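PDB 3VV3: deseasin MCP-01 from Pseudoalteromonas sp., which hydrolyses peptide bonds as a calcium-binding serine protease of the subtilisin family that degrades collagen. Local coordinates for residues L60-W65 / G114-N119; S68-G73 / Y83-H88; N221-A226 / V245-P250. All coordinates share one frame; numbering follows the deposited sequence.

Contact 1: L60-W65 / G114-N119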
# COMPACT_ATOMS: atom_id res chain seq x y z
N LEU A 60 4.42 -3.36 -21.33
CA LEU A 60 3.89 -1.99 -21.43
C LEU A 60 4.47 -1.20 -22.61
O LEU A 60 3.82 -0.27 -23.09
CB LEU A 60 4.16 -1.20 -20.15
CG LEU A 60 3.43 -1.65 -18.88
CD1 LEU A 60 3.90 -0.84 -17.68
CD2 LEU A 60 1.93 -1.54 -19.05
N ALA A 61 5.67 -1.57 -23.05
CA ALA A 61 6.42 -0.78 -24.03
C ALA A 61 5.61 -0.41 -25.27
O ALA A 61 5.69 0.73 -25.76
CB ALA A 61 7.70 -1.51 -24.44
N ALA A 62 4.84 -1.36 -25.79
CA ALA A 62 4.07 -1.12 -27.01
C ALA A 62 2.96 -0.10 -26.79
O ALA A 62 2.48 0.51 -27.75
CB ALA A 62 3.49 -2.43 -27.53
N ASN A 63 2.56 0.08 -25.54
CA ASN A 63 1.48 1.02 -25.19
C ASN A 63 1.98 2.27 -24.47
O ASN A 63 1.19 3.00 -23.86
CB ASN A 63 0.39 0.32 -24.37
CG ASN A 63 -0.46 -0.61 -25.21
OD1 ASN A 63 -0.49 -0.51 -26.43
ND2 ASN A 63 -1.16 -1.54 -24.55
N ALA A 64 3.28 2.52 -24.52
CA ALA A 64 3.82 3.75 -23.96
C ALA A 64 3.58 4.92 -24.92
O ALA A 64 3.90 4.83 -26.11
CB ALA A 64 5.30 3.61 -23.66
N TRP A 65 3.02 6.00 -24.41
CA TRP A 65 2.83 7.20 -25.22
C TRP A 65 4.17 7.77 -25.66
O TRP A 65 5.15 7.74 -24.91
CB TRP A 65 2.07 8.26 -24.41
CG TRP A 65 1.89 9.58 -25.08
CD1 TRP A 65 1.01 9.88 -26.07
CD2 TRP A 65 2.59 10.79 -24.78
NE1 TRP A 65 1.11 11.21 -26.42
CE2 TRP A 65 2.08 11.79 -25.63
CE3 TRP A 65 3.60 11.12 -23.86
CZ2 TRP A 65 2.54 13.11 -25.60
CZ3 TRP A 65 4.06 12.43 -23.83
CH2 TRP A 65 3.52 13.42 -24.69
N GLY A 114 -3.69 -0.87 -19.39
CA GLY A 114 -3.22 -1.19 -20.73
C GLY A 114 -1.98 -2.04 -20.93
O GLY A 114 -1.20 -1.78 -21.85
N ALA A 115 -1.79 -3.08 -20.12
CA ALA A 115 -0.78 -4.08 -20.47
C ALA A 115 -1.11 -4.63 -21.87
O ALA A 115 -2.26 -4.89 -22.17
CB ALA A 115 -0.73 -5.21 -19.44
N SER A 116 -0.09 -4.81 -22.70
CA SER A 116 -0.29 -5.26 -24.08
C SER A 116 -1.06 -6.58 -24.11
O SER A 116 -0.72 -7.51 -23.39
CB SER A 116 1.06 -5.43 -24.79
OG SER A 116 1.73 -4.20 -24.94
N GLY A 117 -2.09 -6.65 -24.94
CA GLY A 117 -2.93 -7.84 -25.00
C GLY A 117 -2.57 -8.74 -26.16
O GLY A 117 -2.22 -8.27 -27.25
N ASN A 118 -2.65 -10.05 -25.93
CA ASN A 118 -2.39 -11.04 -26.97
C ASN A 118 -0.98 -10.99 -27.52
O ASN A 118 -0.76 -11.21 -28.71
CB ASN A 118 -3.39 -10.89 -28.11
CG ASN A 118 -4.67 -11.67 -27.87
OD1 ASN A 118 -5.77 -11.17 -28.13
ND2 ASN A 118 -4.53 -12.89 -27.38
N ASN A 119 -0.01 -10.69 -26.66
CA ASN A 119 1.38 -10.69 -27.10
C ASN A 119 2.17 -11.84 -26.49
O ASN A 119 3.40 -11.86 -26.53
CB ASN A 119 2.06 -9.33 -26.85
CG ASN A 119 2.25 -9.04 -25.38
OD1 ASN A 119 1.56 -9.62 -24.54
ND2 ASN A 119 3.18 -8.15 -25.06
O HOH W 1 4.45 -4.14 -25.06
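N63 reaches across to the backbone of G114, while L60 and S116 bury the most surface around that bond. N63 has CG anti to the carbonyl carbon, beside its backbone N (chi1 -73°), and from this branch ND2 donates to G114 O at 2.7 Å along a nearly straight path (173° at the hydrogen). The acceptor lies in the plane of the amide, whereas the donor is tilted 33° from the carbonyl plane. ND2 also donates to H128 O, and OD1 receives a weak bond from V130 N, so the amide is held at both polar ends. L60 brings a single methyl, CD2, to 4.0 Å from A115 CA, near the carbonyl end of the bond. S116 OG packs at 3.6 Å against A62 CB. One water is shared by the two segments, accepting from A62 N at 2.9 Å and lying 2.7 Å from S116 OG. The contact thus ties the loop after strand 45-50 to the loop after helix 105-114. Holding a backbone carbonyl with an amide whose other partners, H128 O and V130 N, are also backbone atoms implies that N63 fixes three chain segments against one another without using any charge.

Contact 2: S68-G73 / Y83-H88. With CA (calcium ion), chain C; CA (calcium ion), chain F.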
# COMPACT_ATOMS: atom_id res chain seq x y z
N SER A 68 4.80 13.42 -29.83
CA SER A 68 5.07 13.65 -31.25
C SER A 68 5.83 14.96 -31.46
O SER A 68 6.40 15.18 -32.52
CB SER A 68 3.77 13.65 -32.05
OG SER A 68 2.98 14.78 -31.72
N GLY A 69 5.85 15.80 -30.43
CA GLY A 69 6.48 17.11 -30.54
C GLY A 69 7.88 17.19 -29.95
O GLY A 69 8.49 18.26 -29.93
N GLU A 70 8.39 16.06 -29.47
CA GLU A 70 9.73 16.00 -28.90
C GLU A 70 10.71 15.19 -29.73
O GLU A 70 10.42 14.05 -30.14
CB GLU A 70 9.70 15.40 -27.48
CG GLU A 70 9.48 16.42 -26.37
CD GLU A 70 10.73 17.22 -26.05
OE1 GLU A 70 11.81 16.83 -26.52
OE2 GLU A 70 10.65 18.22 -25.32
N ILE A 71 11.87 15.78 -29.99
CA ILE A 71 13.01 15.04 -30.50
C ILE A 71 13.73 14.44 -29.30
O ILE A 71 14.19 15.16 -28.42
CB ILE A 71 13.99 15.97 -31.24
CG1 ILE A 71 13.28 16.62 -32.43
CG2 ILE A 71 15.22 15.20 -31.67
CD1 ILE A 71 14.18 17.50 -33.29
N ALA A 72 13.81 13.12 -29.23
CA ALA A 72 14.41 12.48 -28.07
C ALA A 72 15.89 12.82 -27.95
O ALA A 72 16.61 12.85 -28.95
CB ALA A 72 14.22 10.97 -28.11
N GLY A 73 16.32 13.09 -26.72
CA GLY A 73 17.73 13.13 -26.39
C GLY A 73 18.55 14.30 -26.90
O GLY A 73 19.78 14.27 -26.80
N TYR A 83 9.17 21.18 -20.34
CA TYR A 83 9.96 20.02 -19.94
C TYR A 83 10.84 19.55 -21.09
O TYR A 83 10.39 19.42 -22.22
CB TYR A 83 9.05 18.88 -19.45
CG TYR A 83 8.24 19.31 -18.25
CD1 TYR A 83 8.75 19.20 -16.97
CD2 TYR A 83 6.99 19.89 -18.41
CE1 TYR A 83 8.03 19.63 -15.88
CE2 TYR A 83 6.25 20.33 -17.31
CZ TYR A 83 6.79 20.18 -16.05
OH TYR A 83 6.08 20.60 -14.94
N ILE A 84 12.10 19.30 -20.80
CA ILE A 84 13.03 18.87 -21.83
C ILE A 84 12.96 17.37 -22.08
O ILE A 84 13.03 16.56 -21.15
CB ILE A 84 14.47 19.23 -21.44
CG1 ILE A 84 14.64 20.75 -21.42
CG2 ILE A 84 15.46 18.54 -22.38
CD1 ILE A 84 15.93 21.22 -20.74
N ASP A 85 12.83 16.99 -23.35
CA ASP A 85 12.96 15.58 -23.74
C ASP A 85 11.89 14.70 -23.07
O ASP A 85 12.16 13.54 -22.76
CB ASP A 85 14.37 15.05 -23.43
CG ASP A 85 15.43 15.62 -24.37
OD1 ASP A 85 15.05 16.28 -25.35
OD2 ASP A 85 16.64 15.41 -24.15
N ASP A 86 10.69 15.25 -22.88
CA ASP A 86 9.59 14.48 -22.31
C ASP A 86 8.94 13.58 -23.36
O ASP A 86 7.87 13.86 -23.89
CB ASP A 86 8.55 15.39 -21.62
CG ASP A 86 7.89 16.36 -22.57
OD1 ASP A 86 8.62 17.02 -23.34
OD2 ASP A 86 6.65 16.48 -22.53
N VAL A 87 9.63 12.48 -23.65
CA VAL A 87 9.20 11.56 -24.68
C VAL A 87 8.02 10.72 -24.21
O VAL A 87 7.05 10.56 -24.95
CB VAL A 87 10.37 10.63 -25.09
CG1 VAL A 87 9.88 9.53 -26.04
CG2 VAL A 87 11.50 11.47 -25.72
N HIS A 88 8.09 10.23 -22.98
CA HIS A 88 7.04 9.37 -22.43
C HIS A 88 6.24 10.03 -21.30
O HIS A 88 5.32 9.42 -20.74
CB HIS A 88 7.66 8.08 -21.90
CG HIS A 88 8.36 7.28 -22.94
ND1 HIS A 88 7.73 6.78 -24.06
CD2 HIS A 88 9.65 6.88 -23.04
CE1 HIS A 88 8.59 6.12 -24.80
NE2 HIS A 88 9.77 6.15 -24.20
CA CA C . 9.00 19.17 -24.10
CA CA F . 13.95 17.23 -27.26
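E70 and D86 cross at about a right angle, their carboxylate planes 81° apart, and the two meet at a calcium ion. E70 OE2 and D86 OD1 each lie 2.3 Å from this ion, and the carbonyl oxygen Y83 O binds it as well. A bend at chi2 of E70 (-77°) turns CD back from an extended course, and the carboxylate splits its oxygens between two metals: OE1 binds a second calcium ion at 2.3 Å. That ion is also held by I71 O and by D85 OD1, the latter at 2.4 Å. D77, D79 and N81 belong to the first calcium site, D74, I76 and N78 to the second; N78, G75 and Y155 are further polar partners of E70, D85 and D86 respectively. A weak hydrogen bond from D85 N to E70 OE2 spans 3.2 Å. Beyond the metals, A72 CB packs on V87 CG2 at 3.7 Å, and D85 OD2 sits against G73 CA. The whole forms a two-calcium loop on the protein surface, between strands 45-50 and 89-91. With three carboxylates from these two segments brought this close, besides those of D74, D77 and D79, mutual repulsion would be expected to be offset by the ions. Metal binding is therefore probably what keeps 68-73 and 83-88 together, and losing calcium would be likely to let them part.

Contact 3: N221-A226 / V245-P250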
# COMPACT_ATOMS: atom_id res chain seq x y z
N ASN A 221 -16.19 16.48 -13.07
CA ASN A 221 -15.42 15.51 -13.86
C ASN A 221 -14.64 14.52 -13.00
O ASN A 221 -13.91 13.67 -13.51
CB ASN A 221 -14.47 16.21 -14.83
CG ASN A 221 -13.42 17.02 -14.11
OD1 ASN A 221 -13.69 17.63 -13.08
ND2 ASN A 221 -12.20 17.05 -14.66
N VAL A 222 -14.78 14.62 -11.68
CA VAL A 222 -14.16 13.65 -10.78
C VAL A 222 -15.04 12.41 -10.70
O VAL A 222 -16.24 12.50 -10.42
CB VAL A 222 -13.94 14.24 -9.37
CG1 VAL A 222 -13.54 13.16 -8.37
CG2 VAL A 222 -12.89 15.36 -9.41
N LEU A 223 -14.45 11.24 -10.95
CA LEU A 223 -15.17 9.98 -10.85
C LEU A 223 -14.48 9.15 -9.77
O LEU A 223 -13.34 8.73 -9.95
CB LEU A 223 -15.18 9.27 -12.21
CG LEU A 223 -15.74 7.84 -12.30
CD1 LEU A 223 -17.14 7.75 -11.70
CD2 LEU A 223 -15.74 7.37 -13.75
N SER A 224 -15.16 8.97 -8.64
CA SER A 224 -14.56 8.40 -7.43
C SER A 224 -14.91 6.94 -7.29
O SER A 224 -16.09 6.58 -7.34
CB SER A 224 -15.04 9.14 -6.17
OG SER A 224 -14.65 10.49 -6.19
N ILE A 225 -13.90 6.11 -7.09
CA ILE A 225 -14.07 4.66 -7.23
C ILE A 225 -13.81 3.86 -5.95
O ILE A 225 -12.74 3.97 -5.36
CB ILE A 225 -13.16 4.14 -8.37
CG1 ILE A 225 -13.46 4.90 -9.67
CG2 ILE A 225 -13.32 2.64 -8.53
CD1 ILE A 225 -14.92 4.88 -10.07
N ALA A 226 -14.80 3.07 -5.53
CA ALA A 226 -14.62 2.12 -4.44
C ALA A 226 -14.14 0.80 -5.02
O ALA A 226 -14.28 0.56 -6.23
CB ALA A 226 -15.94 1.93 -3.67
N VAL A 245 -18.77 9.01 -3.29
CA VAL A 245 -18.17 7.95 -4.11
C VAL A 245 -19.21 7.49 -5.13
O VAL A 245 -20.40 7.39 -4.81
CB VAL A 245 -17.67 6.77 -3.25
CG1 VAL A 245 -17.03 5.68 -4.13
CG2 VAL A 245 -16.66 7.27 -2.21
N ASP A 246 -18.78 7.22 -6.36
CA ASP A 246 -19.73 7.05 -7.46
C ASP A 246 -20.09 5.61 -7.80
O ASP A 246 -21.25 5.31 -8.10
CB ASP A 246 -19.18 7.75 -8.71
CG ASP A 246 -18.99 9.23 -8.49
OD1 ASP A 246 -19.95 9.88 -8.01
OD2 ASP A 246 -17.88 9.74 -8.79
N MET A 247 -19.10 4.72 -7.78
CA MET A 247 -19.30 3.34 -8.21
C MET A 247 -18.12 2.49 -7.76
O MET A 247 -17.17 3.02 -7.18
CB MET A 247 -19.45 3.27 -9.73
CG MET A 247 -18.22 3.77 -10.49
SD MET A 247 -18.40 3.66 -12.28
CE MET A 247 -18.47 1.88 -12.51
N GLY A 248 -18.16 1.19 -8.04
CA GLY A 248 -17.07 0.31 -7.66
C GLY A 248 -16.47 -0.43 -8.84
O GLY A 248 -17.07 -0.49 -9.90
N ALA A 249 -15.27 -0.98 -8.64
CA ALA A 249 -14.62 -1.81 -9.65
C ALA A 249 -13.62 -2.73 -8.93
O ALA A 249 -13.25 -2.46 -7.78
CB ALA A 249 -13.90 -0.94 -10.70
N PRO A 250 -13.18 -3.80 -9.60
CA PRO A 250 -12.29 -4.76 -8.94
C PRO A 250 -10.98 -4.14 -8.42
O PRO A 250 -10.21 -3.52 -9.18
CB PRO A 250 -11.99 -5.77 -10.05
CG PRO A 250 -13.21 -5.73 -10.91
CD PRO A 250 -13.59 -4.26 -10.94
O HOH W 2 -17.55 12.21 -8.16
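D246 has CG beside its own backbone N (chi1 -60°); from there its OD2 accepts from S224 N at 2.8 Å. The bond is straight at the hydrogen and meets the oxygen on its anti side, 25° out of the carboxylate plane. D246 N returns a bond to S224 O at 2.9 Å, so one residue grips both backbone polar groups of S224. A water 2.6 Å from D246 OD2 also lies close to V222 O, which K296 NZ reaches too. L223 CD1 packs on D246 CB at 3.6 Å. An alanine in place of D246 would probably leave S224 N without its acceptor and the water without one of its partners.

Further along, the side-chain bond gives way to regular pairing. Strand 247-250 runs parallel to 222-226 as the outermost strand, within this chain, of the central parallel sheet of the subtilisin-like fold, with A226 N bonded to M247 O and A249 N to A226 O. The axes of strands 222-226 and 247-250 make 55° with each other. M247 and I225 lie side by side, pointing the same way: M247 CG, between its backbone N and carbonyl carbon, comes to 3.5 Å from I225 CD1. I225 CG2 touches A249 CB at 4.2 Å, on the side covered by A272 and V276 of helix 269-284. A226 CB points to the other face of the sheet, where V245 CG1 comes within 3.9 Å.

Contact 2 is nested along the chain within the loop that contact 1 closes, and the two, with centres 20 Å apart, meet directly. W65 O lies 2.9 Å from H88 ND1, a probable hydrogen bond, and W65 CE3 packs 3.7 Å from V87 O, joining the calcium loop to the segment held by N63. Contact 3 lies on the opposite side of the chain's centre, its own centre 25 Å from that of contact 1 and 33 Å from that of contact 2. The probable catalytic triad, D50, H105 and S270, links to contacts 1 and 3 through the helices that carry two of its members: H105 starts the helix leading into contact 1, and S270 lies on helix 269-284, which packs on contact 3.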